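Local atomic coordinates of protocadherin gamma-B3 (Homo sapiens, PDB entry 5K8R), a protein that probably mediates calcium-dependent cell adhesion through its extracellular cadherin repeats and may help establish and maintain specific neuronal connections in the brain. Residues N208-T213 and A236-E241. Numbering follows the deposited sequence.
With CA (calcium ion), chain H; CA (calcium ion), chain J.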
# COMPACT_ATOMS: atom_id res chain seq x y z
N ASN A 208 -1.28 -0.27 12.50
CA ASN A 208 -2.32 -0.02 13.50
C ASN A 208 -3.62 -0.69 13.06
O ASN A 208 -4.22 -0.26 12.06
CB ASN A 208 -2.54 1.48 13.72
CG ASN A 208 -1.36 2.14 14.40
OD1 ASN A 208 -1.23 2.10 15.62
ND2 ASN A 208 -0.49 2.76 13.60
N PRO A 209 -4.08 -1.72 13.76
CA PRO A 209 -5.37 -2.33 13.43
C PRO A 209 -6.51 -1.44 13.87
O PRO A 209 -6.31 -0.52 14.67
CB PRO A 209 -5.35 -3.65 14.22
CG PRO A 209 -3.92 -3.85 14.64
CD PRO A 209 -3.36 -2.48 14.80
N PRO A 210 -7.72 -1.67 13.35
CA PRO A 210 -8.88 -0.91 13.85
C PRO A 210 -9.15 -1.24 15.31
O PRO A 210 -8.87 -2.34 15.79
CB PRO A 210 -10.02 -1.38 12.94
CG PRO A 210 -9.35 -1.92 11.72
CD PRO A 210 -8.07 -2.52 12.21
N VAL A 211 -9.71 -0.26 16.02
CA VAL A 211 -10.03 -0.40 17.44
C VAL A 211 -11.46 0.07 17.65
O VAL A 211 -11.77 1.25 17.44
CB VAL A 211 -9.06 0.41 18.33
CG1 VAL A 211 -9.56 0.42 19.76
CG2 VAL A 211 -7.66 -0.18 18.25
N PHE A 212 -12.33 -0.85 18.08
CA PHE A 212 -13.70 -0.49 18.39
C PHE A 212 -13.76 0.32 19.68
O PHE A 212 -13.01 0.06 20.63
CB PHE A 212 -14.57 -1.74 18.53
CG PHE A 212 -15.08 -2.27 17.22
CD1 PHE A 212 -16.10 -1.63 16.55
CD2 PHE A 212 -14.54 -3.43 16.67
CE1 PHE A 212 -16.58 -2.12 15.35
CE2 PHE A 212 -15.01 -3.92 15.47
CZ PHE A 212 -16.04 -3.26 14.81
N THR A 213 -14.66 1.30 19.71
CA THR A 213 -14.83 2.11 20.91
C THR A 213 -15.42 1.30 22.06
O THR A 213 -15.20 1.64 23.22
CB THR A 213 -15.71 3.32 20.61
OG1 THR A 213 -17.03 2.88 20.27
CG2 THR A 213 -15.14 4.12 19.45
N ALA A 236 -15.17 2.27 14.84
CA ALA A 236 -13.81 1.78 14.92
C ALA A 236 -12.86 2.90 14.51
O ALA A 236 -13.15 3.66 13.58
CB ALA A 236 -13.59 0.55 14.02
N ILE A 237 -11.73 3.00 15.21
CA ILE A 237 -10.76 4.06 14.99
C ILE A 237 -9.47 3.43 14.49
O ILE A 237 -9.00 2.43 15.04
CB ILE A 237 -10.51 4.87 16.28
CG1 ILE A 237 -11.82 5.46 16.80
CG2 ILE A 237 -9.48 5.97 16.03
CD1 ILE A 237 -11.67 6.25 18.08
N ASP A 238 -8.89 4.02 13.44
CA ASP A 238 -7.63 3.57 12.87
C ASP A 238 -6.68 4.75 12.79
O ASP A 238 -6.98 5.74 12.11
CB ASP A 238 -7.84 2.95 11.48
CG ASP A 238 -6.71 2.03 11.07
OD1 ASP A 238 -5.53 2.38 11.30
OD2 ASP A 238 -7.00 0.95 10.51
N MET A 239 -5.58 4.66 13.50
CA MET A 239 -4.62 5.71 13.55
C MET A 239 -3.80 5.94 12.29
O MET A 239 -3.15 6.93 12.19
CB MET A 239 -3.69 5.48 14.72
CG MET A 239 -4.35 5.63 16.06
SD MET A 239 -5.33 7.10 16.11
CE MET A 239 -5.64 7.26 17.85
N ASP A 240 -3.85 5.04 11.33
CA ASP A 240 -3.07 5.19 10.13
C ASP A 240 -3.76 6.05 9.11
O ASP A 240 -4.77 6.60 9.38
CB ASP A 240 -2.85 3.86 9.42
CG ASP A 240 -2.18 2.87 10.30
OD1 ASP A 240 -1.64 3.23 11.32
OD2 ASP A 240 -2.20 1.70 10.00
N GLU A 241 -3.17 6.17 7.94
CA GLU A 241 -3.46 7.21 6.96
C GLU A 241 -3.89 6.59 5.65
O GLU A 241 -3.38 5.54 5.24
CB GLU A 241 -2.24 8.11 6.74
CG GLU A 241 -2.47 9.28 5.80
CD GLU A 241 -1.21 10.07 5.53
OE1 GLU A 241 -0.12 9.59 5.89
OE2 GLU A 241 -1.31 11.18 4.96
CA CA H . -4.71 0.52 9.88
CA CA J . 0.99 3.76 10.61
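N208 O and the carboxylates of D238 and D240 converge on one calcium ion of the interdomain linker. D238 grips it with both oxygens, OD1 at 2.5 Å and OD2 at 2.4 Å, while D240 gives OD2 and turns OD1 to a second calcium, bridging the pair. N208 CG lies beside its own backbone N (chi1 -69°), which helps bring ND2 to D240 OD1 at 2.6 Å, nearly in line with the C-O bond, the amide and carboxylate planes 67° apart. D238 OD1 accepts from D240 N, an Asx turn that sets the second aspartate relative to the first. An alanine at N208 would keep the carbonyl ligand but would probably leave D240 OD1 without its amide donor, less firmly oriented between the two metals. N206, N244 and D293 complete the first site. Beyond it, V211 and I237 form an antiparallel hydrogen-bonded pair, V211 N to I237 O at 2.9 Å and I237 N to V211 O at 2.8 Å. A236 CB sits over one face of the F212 ring, toward its rim, and also touches P210 CB. Strand 211-212 edges the third cadherin repeat's sheet beside strand 230-237, with F212 packed inward against strands 284-292 and 298-308.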